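PDB 3CPG: pyridoxal phosphate homeostasis protein from Bifidobacterium adolescentis ATCC 15703, which probably binds pyridoxal 5'-phosphate and takes part in keeping the cellular supply of this cofactor in balance. Local coordinates for residues F117-L123 with V134-S140; T160-E166 with I196-M202; T56-I61 with E82-K86. Residues are numbered along the deposited sequence.

Contact 1: F117-L123 with V134-S140; sequences FHLIGQL and VVDTIES
The imidazole of His118 lies flat over Thr137, whose CB sits 3.4 Å from the ring centroid and 8° off its normal, a CH-pi contact. The two residues belong to neighbouring parallel strands of a TIM barrel, joined by a beta-alpha-beta crossover through helix 128-131. Strands 117-119 and 137-140 approach to 4.8 Å at -34°, with Leu119 level with Ile138 (CA-CA 4.9 Å). Leu119 N donates to Thr137 O (3.1 Å) and Leu119 O accepts Glu139 N (2.9 Å). At the N-terminal end of the pairing, Asp136 N reaches Phe117 O (3.0 Å), while Asp136 OD1 receives Phe117 N (2.9 Å), so a short acidic side chain continues the pairing. Greasy Leu119 and Ile138 share the face toward the helices; Leu123 CD2 meets Ile138 CD1 at 3.7 Å. His118 (m rotamer) donates from ND1 to Glu139 OE2 (2.7 Å), burying a polar pair on the barrel-interior side, where Ser243 holds OE1. Still within its strand, small Ser140, chi1 p, donates OG to Gly121 O at 2.7 Å.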
loop_
_atom_site.group_PDB
_atom_site.type_symbol
_atom_site.label_atom_id
_atom_site.label_comp_id
_atom_site.label_asym_id
_atom_site.label_seq_id
_atom_site.Cartn_x
_atom_site.Cartn_y
_atom_site.Cartn_z
ATOM N N PHE A 117 4.668 -4.439 -5.414
ATOM C CA PHE A 117 3.775 -3.746 -6.340
ATOM C C PHE A 117 2.386 -3.999 -5.756
ATOM O O PHE A 117 1.854 -5.097 -5.874
ATOM C CB PHE A 117 3.906 -4.358 -7.746
ATOM C CG PHE A 117 3.241 -3.559 -8.847
ATOM C CD1 PHE A 117 3.597 -3.776 -10.177
ATOM C CD2 PHE A 117 2.247 -2.624 -8.570
ATOM C CE1 PHE A 117 2.973 -3.077 -11.216
ATOM C CE2 PHE A 117 1.618 -1.920 -9.598
ATOM C CZ PHE A 117 1.981 -2.148 -10.924
ATOM N N HIS A 118 1.832 -2.992 -5.091
ATOM C CA HIS A 118 0.519 -3.118 -4.467
ATOM C C HIS A 118 -0.607 -2.449 -5.229
ATOM O O HIS A 118 -0.381 -1.575 -6.062
ATOM C CB HIS A 118 0.522 -2.497 -3.064
ATOM C CG HIS A 118 1.438 -3.170 -2.092
ATOM N ND1 HIS A 118 1.351 -2.962 -0.732
ATOM C CD2 HIS A 118 2.475 -4.020 -2.280
ATOM C CE1 HIS A 118 2.298 -3.657 -0.123
ATOM N NE2 HIS A 118 2.992 -4.306 -1.039
ATOM N N LEU A 119 -1.826 -2.888 -4.935
ATOM C CA LEU A 119 -3.016 -2.269 -5.495
ATOM C C LEU A 119 -3.534 -1.575 -4.247
ATOM O O LEU A 119 -3.750 -2.225 -3.221
ATOM C CB LEU A 119 -4.051 -3.293 -5.969
ATOM C CG LEU A 119 -5.301 -2.575 -6.505
ATOM C CD1 LEU A 119 -4.959 -1.895 -7.826
ATOM C CD2 LEU A 119 -6.444 -3.548 -6.702
ATOM N N ILE A 120 -3.705 -0.260 -4.311
ATOM C CA ILE A 120 -4.175 0.478 -3.151
ATOM C C ILE A 120 -5.538 1.121 -3.374
ATOM O O ILE A 120 -6.086 1.751 -2.471
ATOM C CB ILE A 120 -3.144 1.550 -2.732
ATOM C CG1 ILE A 120 -2.969 2.575 -3.851
ATOM C CG2 ILE A 120 -1.803 0.886 -2.441
ATOM C CD1 ILE A 120 -1.996 3.699 -3.510
ATOM N N GLY A 121 -6.078 0.958 -4.579
ATOM C CA GLY A 121 -7.393 1.501 -4.888
ATOM C C GLY A 121 -8.423 0.391 -4.753
ATOM O O GLY A 121 -8.056 -0.780 -4.653
ATOM N N GLN A 122 -9.707 0.741 -4.747
ATOM C CA GLN A 122 -10.753 -0.267 -4.604
ATOM C C GLN A 122 -10.710 -1.262 -5.760
ATOM O O GLN A 122 -10.518 -0.887 -6.915
ATOM C CB GLN A 122 -12.131 0.396 -4.521
ATOM C CG GLN A 122 -12.313 1.342 -3.326
ATOM C CD GLN A 122 -11.903 0.727 -1.993
ATOM O OE1 GLN A 122 -10.768 0.886 -1.545
ATOM N NE2 GLN A 122 -12.828 0.018 -1.360
ATOM N N LEU A 123 -10.896 -2.536 -5.433
ATOM C CA LEU A 123 -10.840 -3.606 -6.423
ATOM C C LEU A 123 -12.199 -4.195 -6.780
ATOM O O LEU A 123 -12.819 -4.889 -5.970
ATOM C CB LEU A 123 -9.923 -4.720 -5.908
ATOM C CG LEU A 123 -9.775 -5.982 -6.761
ATOM C CD1 LEU A 123 -9.293 -5.619 -8.160
ATOM C CD2 LEU A 123 -8.790 -6.925 -6.077
ATOM N N VAL A 134 0.182 -9.713 -11.343
ATOM C CA VAL A 134 1.135 -8.630 -11.130
ATOM C C VAL A 134 1.397 -8.179 -9.692
ATOM O O VAL A 134 2.539 -8.186 -9.233
ATOM C CB VAL A 134 0.704 -7.385 -11.944
ATOM C CG1 VAL A 134 1.658 -6.229 -11.691
ATOM C CG2 VAL A 134 0.659 -7.728 -13.423
ATOM N N VAL A 135 0.344 -7.782 -8.988
ATOM C CA VAL A 135 0.496 -7.286 -7.623
ATOM C C VAL A 135 0.714 -8.375 -6.575
ATOM O O VAL A 135 0.070 -9.427 -6.614
ATOM C CB VAL A 135 -0.730 -6.436 -7.206
ATOM C CG1 VAL A 135 -1.008 -5.375 -8.261
ATOM C CG2 VAL A 135 -1.944 -7.322 -7.008
ATOM N N ASP A 136 1.630 -8.125 -5.642
ATOM C CA ASP A 136 1.888 -9.099 -4.588
ATOM C C ASP A 136 1.038 -8.832 -3.357
ATOM O O ASP A 136 0.908 -9.694 -2.493
ATOM C CB ASP A 136 3.368 -9.134 -4.191
ATOM C CG ASP A 136 4.065 -7.805 -4.373
ATOM O OD1 ASP A 136 3.468 -6.749 -4.081
ATOM O OD2 ASP A 136 5.234 -7.829 -4.803
ATOM N N THR A 137 0.473 -7.633 -3.270
ATOM C CA THR A 137 -0.381 -7.289 -2.142
ATOM C C THR A 137 -1.548 -6.399 -2.557
ATOM O O THR A 137 -1.367 -5.415 -3.271
ATOM C CB THR A 137 0.397 -6.550 -1.029
ATOM O OG1 THR A 137 1.472 -7.370 -0.556
ATOM C CG2 THR A 137 -0.531 -6.235 0.141
ATOM N N ILE A 138 -2.745 -6.761 -2.109
ATOM C CA ILE A 138 -3.949 -5.976 -2.377
ATOM C C ILE A 138 -4.307 -5.294 -1.053
ATOM O O ILE A 138 -4.815 -5.934 -0.128
ATOM C CB ILE A 138 -5.122 -6.875 -2.831
ATOM C CG1 ILE A 138 -4.774 -7.554 -4.159
ATOM C CG2 ILE A 138 -6.390 -6.038 -2.973
ATOM C CD1 ILE A 138 -5.785 -8.611 -4.603
ATOM N N GLU A 139 -4.038 -3.993 -0.966
ATOM C CA GLU A 139 -4.279 -3.235 0.258
ATOM C C GLU A 139 -5.715 -2.808 0.522
ATOM O O GLU A 139 -6.029 -2.340 1.617
ATOM C CB GLU A 139 -3.414 -1.972 0.266
ATOM C CG GLU A 139 -1.921 -2.219 0.322
ATOM C CD GLU A 139 -1.154 -0.966 0.702
ATOM O OE1 GLU A 139 -1.768 -0.057 1.303
ATOM O OE2 GLU A 139 0.061 -0.894 0.422
ATOM N N SER A 140 -6.584 -2.982 -0.465
ATOM C CA SER A 140 -7.968 -2.530 -0.348
ATOM C C SER A 140 -9.038 -3.570 -0.030
ATOM O O SER A 140 -10.190 -3.399 -0.420
ATOM C CB SER A 140 -8.352 -1.816 -1.641
ATOM O OG SER A 140 -8.160 -2.695 -2.738
HETATM O O HOH W 1 4.559 -6.137 0.400
HETATM O O HOH W 2 -11.623 -2.859 -2.674
#

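Contact 2: T160-E166 with I196-M202; sequences TVGVLLE and IELQGLM
Ile196 opens strand 196-202, which runs parallel to strand 161-166 at -31° and 4.2 Å closest approach; helix 183-191 links them in a right-handed beta-alpha-beta unit of the TIM barrel. Ile196 CG2 packs on Val161 CG1 (3.9 Å), branched side chains filling the helix-facing side, level with each other (CA-CA 4.9 Å). Glu197 then bonds both ways: its N donates to Val161 O (3.0 Å) and its O accepts Val163 N (2.9 Å). Leu198 pairs with Val163 on the helix-facing side, and its CD1 comes within 4.4 Å of Leu165 CB. At Gln199 the strand carries a beta bulge. Gln199 N meets Val163 O (2.9 Å), but the next acceptor for Leu165 N is Gly200 O (3.0 Å), so one extra residue is inserted and Gly200 N is left without a partner. Gln199 OE1 bonds to Thr137 and its NE2 to Glu197 OE1 (2.9 Å); the amide passes over Gly162, where a CB would collide with OE1. Gly200 needs its lack of a side chain too, because at phi 148°, psi -164° a CB would press on the preceding carbonyl O. Leu201, back in register with Leu165, brings CD2 to 3.6 Å from Leu165 CB on the helix side, against helix 211-231. Met202, modelled as selenomethionine, donates N to Leu165 O (2.9 Å) and faces the barrel interior with Leu164 and Glu166. Leu164 CD1 lies 4.0 Å from Met202 CB, and Met202 CE ends 3.1 Å from Glu166 OE2.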
loop_
_atom_site.group_PDB
_atom_site.type_symbol
_atom_site.label_atom_id
_atom_site.label_comp_id
_atom_site.label_asym_id
_atom_site.label_seq_id
_atom_site.Cartn_x
_atom_site.Cartn_y
_atom_site.Cartn_z
ATOM N N THR A 160 -0.544 -17.498 -3.820
ATOM C CA THR A 160 -0.964 -16.845 -2.588
ATOM C C THR A 160 -0.699 -15.362 -2.805
ATOM O O THR A 160 0.388 -14.983 -3.238
ATOM C CB THR A 160 -0.142 -17.298 -1.362
ATOM O OG1 THR A 160 -0.391 -18.683 -1.096
ATOM C CG2 THR A 160 -0.532 -16.475 -0.132
ATOM N N VAL A 161 -1.691 -14.526 -2.530
ATOM C CA VAL A 161 -1.513 -13.090 -2.694
ATOM C C VAL A 161 -1.630 -12.427 -1.328
ATOM O O VAL A 161 -2.410 -12.864 -0.481
ATOM C CB VAL A 161 -2.572 -12.493 -3.671
ATOM C CG1 VAL A 161 -3.979 -12.655 -3.100
ATOM C CG2 VAL A 161 -2.258 -11.029 -3.950
ATOM N N GLY A 162 -0.837 -11.388 -1.104
ATOM C CA GLY A 162 -0.901 -10.694 0.166
ATOM C C GLY A 162 -2.099 -9.768 0.192
ATOM O O GLY A 162 -2.546 -9.295 -0.851
ATOM N N VAL A 163 -2.642 -9.524 1.379
ATOM C CA VAL A 163 -3.776 -8.618 1.503
ATOM C C VAL A 163 -3.685 -7.818 2.787
ATOM O O VAL A 163 -3.128 -8.285 3.783
ATOM C CB VAL A 163 -5.144 -9.366 1.532
ATOM C CG1 VAL A 163 -5.363 -10.133 0.241
ATOM C CG2 VAL A 163 -5.202 -10.299 2.734
ATOM N N LEU A 164 -4.205 -6.599 2.745
ATOM C CA LEU A 164 -4.271 -5.759 3.929
ATOM C C LEU A 164 -5.761 -5.530 4.111
ATOM O O LEU A 164 -6.487 -5.358 3.130
ATOM C CB LEU A 164 -3.574 -4.406 3.731
ATOM C CG LEU A 164 -2.074 -4.371 3.425
ATOM C CD1 LEU A 164 -1.558 -2.943 3.609
ATOM C CD2 LEU A 164 -1.318 -5.316 4.351
ATOM N N LEU A 165 -6.227 -5.570 5.352
ATOM C CA LEU A 165 -7.634 -5.321 5.625
ATOM C C LEU A 165 -7.786 -3.811 5.693
ATOM O O LEU A 165 -7.162 -3.145 6.526
ATOM C CB LEU A 165 -8.055 -5.954 6.957
ATOM C CG LEU A 165 -9.430 -5.542 7.498
ATOM C CD1 LEU A 165 -10.525 -5.872 6.481
ATOM C CD2 LEU A 165 -9.681 -6.261 8.817
ATOM N N GLU A 166 -8.599 -3.273 4.792
ATOM C CA GLU A 166 -8.841 -1.839 4.717
ATOM C C GLU A 166 -9.952 -1.488 5.690
ATOM O O GLU A 166 -11.062 -2.004 5.576
ATOM C CB GLU A 166 -9.266 -1.468 3.298
ATOM C CG GLU A 166 -9.506 0.008 3.066
ATOM C CD GLU A 166 -10.085 0.267 1.690
ATOM O OE1 GLU A 166 -11.252 -0.110 1.455
ATOM O OE2 GLU A 166 -9.370 0.833 0.845
ATOM N N ILE A 196 -4.468 -16.561 0.407
ATOM C CA ILE A 196 -4.208 -15.192 0.830
ATOM C C ILE A 196 -3.411 -15.134 2.124
ATOM O O ILE A 196 -3.488 -16.032 2.970
ATOM C CB ILE A 196 -5.512 -14.363 1.010
ATOM C CG1 ILE A 196 -6.449 -15.048 2.000
ATOM C CG2 ILE A 196 -6.197 -14.160 -0.336
ATOM C CD1 ILE A 196 -7.756 -14.299 2.205
ATOM N N GLU A 197 -2.620 -14.078 2.254
ATOM C CA GLU A 197 -1.813 -13.867 3.444
ATOM C C GLU A 197 -2.121 -12.482 4.006
ATOM O O GLU A 197 -1.811 -11.467 3.384
ATOM C CB GLU A 197 -0.322 -13.965 3.113
ATOM C CG GLU A 197 0.579 -13.838 4.332
ATOM C CD GLU A 197 2.054 -13.950 3.996
ATOM O OE1 GLU A 197 2.628 -12.977 3.463
ATOM O OE2 GLU A 197 2.642 -15.019 4.264
ATOM N N LEU A 198 -2.740 -12.443 5.179
ATOM C CA LEU A 198 -3.068 -11.171 5.818
ATOM C C LEU A 198 -1.764 -10.556 6.322
ATOM O O LEU A 198 -1.142 -11.079 7.249
ATOM C CB LEU A 198 -4.020 -11.409 6.987
ATOM C CG LEU A 198 -4.399 -10.190 7.823
ATOM C CD1 LEU A 198 -5.099 -9.153 6.955
ATOM C CD2 LEU A 198 -5.292 -10.637 8.968
ATOM N N GLN A 199 -1.357 -9.442 5.724
ATOM C CA GLN A 199 -0.091 -8.812 6.100
ATOM C C GLN A 199 -0.203 -7.532 6.919
ATOM O O GLN A 199 0.814 -6.902 7.233
ATOM C CB GLN A 199 0.725 -8.547 4.832
ATOM C CG GLN A 199 0.849 -9.786 3.958
ATOM C CD GLN A 199 1.490 -9.506 2.614
ATOM O OE1 GLN A 199 1.231 -8.476 1.994
ATOM N NE2 GLN A 199 2.312 -10.439 2.145
ATOM N N GLY A 200 -1.429 -7.156 7.269
ATOM C CA GLY A 200 -1.633 -5.945 8.042
ATOM C C GLY A 200 -2.943 -5.244 7.728
ATOM O O GLY A 200 -3.848 -5.831 7.128
ATOM N N LEU A 201 -3.044 -3.987 8.151
ATOM C CA LEU A 201 -4.238 -3.176 7.935
ATOM C C LEU A 201 -3.899 -1.919 7.130
ATOM O O LEU A 201 -2.741 -1.518 7.046
ATOM C CB LEU A 201 -4.840 -2.765 9.283
ATOM C CG LEU A 201 -5.105 -3.884 10.300
ATOM C CD1 LEU A 201 -5.630 -3.281 11.594
ATOM C CD2 LEU A 201 -6.090 -4.886 9.729
HETATM N N MSE A 202 -4.923 -1.298 6.554
HETATM C CA MSE A 202 -4.745 -0.088 5.757
HETATM C C MSE A 202 -5.930 0.839 5.977
HETATM O O MSE A 202 -7.031 0.385 6.264
HETATM C CB MSE A 202 -4.669 -0.452 4.262
HETATM C CG MSE A 202 -4.435 0.736 3.288
HETATM SE SE MSE A 202 -5.965 1.833 2.786
HETATM C CE MSE A 202 -6.290 1.097 1.053
#

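Contact 3: T56-I61 with E82-K86; sequences TKTRDI and EVTAK
Lys86 loses more area here than any other residue, 89 Å², reaching from helix 80-96 with CB directed at the loop 56-61. Its chain is extended at chi2 but kinked at chi3 (-92°), which brings NZ to 2.9 Å from Arg59 O, a hydrogen bond. The same ammonium makes a salt bridge to Glu82 OE1 (2.9 Å), one helical turn earlier, and another to Glu77, so a long, flexible cation can serve a backbone carbonyl and two carboxylates together. Glu82, chi1 m and chi2 t, aims at the loop as well: OE1 accepts Thr58 N at 2.7 Å, with a weak second bond from that N to OE2 at 3.4 Å, while Arg79 pairs with OE2. The backbone they hold is a type II turn from Thr56 to Arg59, closed by Arg59 N to Thr56 O (3.0 Å), with Thr58 at phi 68°, psi 4°. This loop follows strand 51-55 of the alanine racemase-type TIM barrel, at the C-terminal end of the strand, where barrel proteins place their active sites. It carries Lys57, the predicted pyridoxal phosphate attachment residue, unmodified here; it extends away from the helix with chi2 to chi4 all t, its side chain about 6 Å from a bound acetate. After the turn Asp60 N-caps helix 61-69, its OD1 accepting Glu63 N. Ile61 begins that helix, and supplies the apolar half of the contact: its CG1 lies 4.0 Å from Lys86 CG, against the lysine's CB-CG part, and its CD1 lies 3.9 Å from Lys86 O. CA atoms of Ile61 and Lys86 are 6.5 Å apart.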
loop_
_atom_site.group_PDB
_atom_site.type_symbol
_atom_site.label_atom_id
_atom_site.label_comp_id
_atom_site.label_asym_id
_atom_site.label_seq_id
_atom_site.Cartn_x
_atom_site.Cartn_y
_atom_site.Cartn_z
ATOM N N THR A 56 1.422 5.658 -7.557
ATOM C CA THR A 56 1.712 5.972 -8.950
ATOM C C THR A 56 0.551 6.202 -9.911
ATOM O O THR A 56 0.754 6.255 -11.128
ATOM C CB THR A 56 2.639 4.887 -9.534
ATOM O OG1 THR A 56 2.080 3.588 -9.287
ATOM C CG2 THR A 56 4.013 4.962 -8.872
ATOM N N LYS A 57 -0.658 6.363 -9.383
ATOM C CA LYS A 57 -1.810 6.581 -10.248
ATOM C C LYS A 57 -1.595 7.777 -11.173
ATOM O O LYS A 57 -1.078 8.815 -10.752
ATOM C CB LYS A 57 -3.070 6.800 -9.407
ATOM C CG LYS A 57 -2.990 7.992 -8.463
ATOM C CD LYS A 57 -4.328 8.224 -7.772
ATOM C CE LYS A 57 -4.270 9.425 -6.840
ATOM N NZ LYS A 57 -5.594 9.716 -6.218
ATOM N N THR A 58 -1.990 7.601 -12.434
ATOM C CA THR A 58 -1.891 8.615 -13.495
ATOM C C THR A 58 -0.469 8.968 -13.935
ATOM O O THR A 58 -0.277 9.849 -14.776
ATOM C CB THR A 58 -2.620 9.937 -13.116
ATOM O OG1 THR A 58 -1.804 10.710 -12.231
ATOM C CG2 THR A 58 -3.951 9.638 -12.437
ATOM N N ARG A 59 0.528 8.286 -13.381
ATOM C CA ARG A 59 1.910 8.569 -13.761
ATOM C C ARG A 59 2.359 7.524 -14.777
ATOM O O ARG A 59 1.927 6.375 -14.713
ATOM C CB ARG A 59 2.822 8.522 -12.532
ATOM C CG ARG A 59 2.283 9.274 -11.326
ATOM C CD ARG A 59 1.977 10.740 -11.633
ATOM N NE ARG A 59 1.343 11.374 -10.477
ATOM C CZ ARG A 59 1.059 12.670 -10.377
ATOM N NH1 ARG A 59 1.351 13.505 -11.366
ATOM N NH2 ARG A 59 0.472 13.128 -9.277
ATOM N N ASP A 60 3.217 7.914 -15.718
ATOM C CA ASP A 60 3.681 6.946 -16.707
ATOM C C ASP A 60 4.932 6.209 -16.244
ATOM O O ASP A 60 5.500 6.524 -15.199
ATOM C CB ASP A 60 3.927 7.602 -18.077
ATOM C CG ASP A 60 5.005 8.668 -18.050
ATOM O OD1 ASP A 60 5.985 8.528 -17.292
ATOM O OD2 ASP A 60 4.878 9.641 -18.825
ATOM N N ILE A 61 5.344 5.217 -17.024
ATOM C CA ILE A 61 6.514 4.407 -16.697
ATOM C C ILE A 61 7.775 5.237 -16.475
ATOM O O ILE A 61 8.554 4.964 -15.560
ATOM C CB ILE A 61 6.763 3.352 -17.804
ATOM C CG1 ILE A 61 5.604 2.352 -17.810
ATOM C CG2 ILE A 61 8.086 2.633 -17.576
ATOM C CD1 ILE A 61 5.736 1.233 -18.838
ATOM N N GLU A 82 -4.677 0.567 -14.849
ATOM C CA GLU A 82 -3.352 1.169 -14.909
ATOM C C GLU A 82 -2.313 0.102 -14.599
ATOM O O GLU A 82 -1.191 0.151 -15.099
ATOM C CB GLU A 82 -3.237 2.338 -13.927
ATOM C CG GLU A 82 -4.038 3.561 -14.351
ATOM C CD GLU A 82 -3.661 4.800 -13.567
ATOM O OE1 GLU A 82 -2.460 5.139 -13.541
ATOM O OE2 GLU A 82 -4.562 5.436 -12.976
ATOM N N VAL A 83 -2.686 -0.869 -13.773
ATOM C CA VAL A 83 -1.770 -1.954 -13.452
ATOM C C VAL A 83 -1.479 -2.702 -14.750
ATOM O O VAL A 83 -0.323 -2.938 -15.100
ATOM C CB VAL A 83 -2.389 -2.939 -12.428
ATOM C CG1 VAL A 83 -1.517 -4.184 -12.302
ATOM C CG2 VAL A 83 -2.520 -2.260 -11.076
ATOM N N THR A 84 -2.535 -3.056 -15.476
ATOM C CA THR A 84 -2.371 -3.790 -16.723
ATOM C C THR A 84 -1.622 -2.989 -17.784
ATOM O O THR A 84 -0.815 -3.540 -18.529
ATOM C CB THR A 84 -3.739 -4.243 -17.284
ATOM O OG1 THR A 84 -4.523 -3.098 -17.638
ATOM C CG2 THR A 84 -4.492 -5.045 -16.237
ATOM N N ALA A 85 -1.860 -1.686 -17.841
ATOM C CA ALA A 85 -1.192 -0.852 -18.832
ATOM C C ALA A 85 0.314 -0.682 -18.601
ATOM O O ALA A 85 1.092 -0.628 -19.557
ATOM C CB ALA A 85 -1.854 0.520 -18.882
ATOM N N LYS A 86 0.726 -0.632 -17.338
ATOM C CA LYS A 86 2.133 -0.395 -17.004
ATOM C C LYS A 86 2.958 -1.584 -16.511
ATOM O O LYS A 86 4.185 -1.531 -16.515
ATOM C CB LYS A 86 2.219 0.717 -15.948
ATOM C CG LYS A 86 1.804 2.100 -16.434
ATOM C CD LYS A 86 1.765 3.133 -15.307
ATOM C CE LYS A 86 0.374 3.226 -14.685
ATOM N NZ LYS A 86 0.284 4.268 -13.619
#

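Overall arrangement
Contacts 1 and 2 are strand pairings of one barrel, separated by the pairing of strands 137-141 and 161-166, their centres about 9 Å apart. Asp136 O accepts Gly162 N (2.8 Å), Thr137 OG1 meets Gln199 OE1 (2.8 Å), and Glu139 CG packs on Leu164 CD1 (3.4 Å). Contact 3 touches contact 1 from the outside: Val83 CG1, on helix 80-96 but out of reach of loop 56-61, lies 3.8 Å from Val134 CG1. Contacts 2 and 3 stay apart, about 22 Å between centres. The predicted cofactor lysine, Lys57, relates all three: contact 3 holds it, with the side chains of Ile120 and Met202 about 7 and 11 Å from its own.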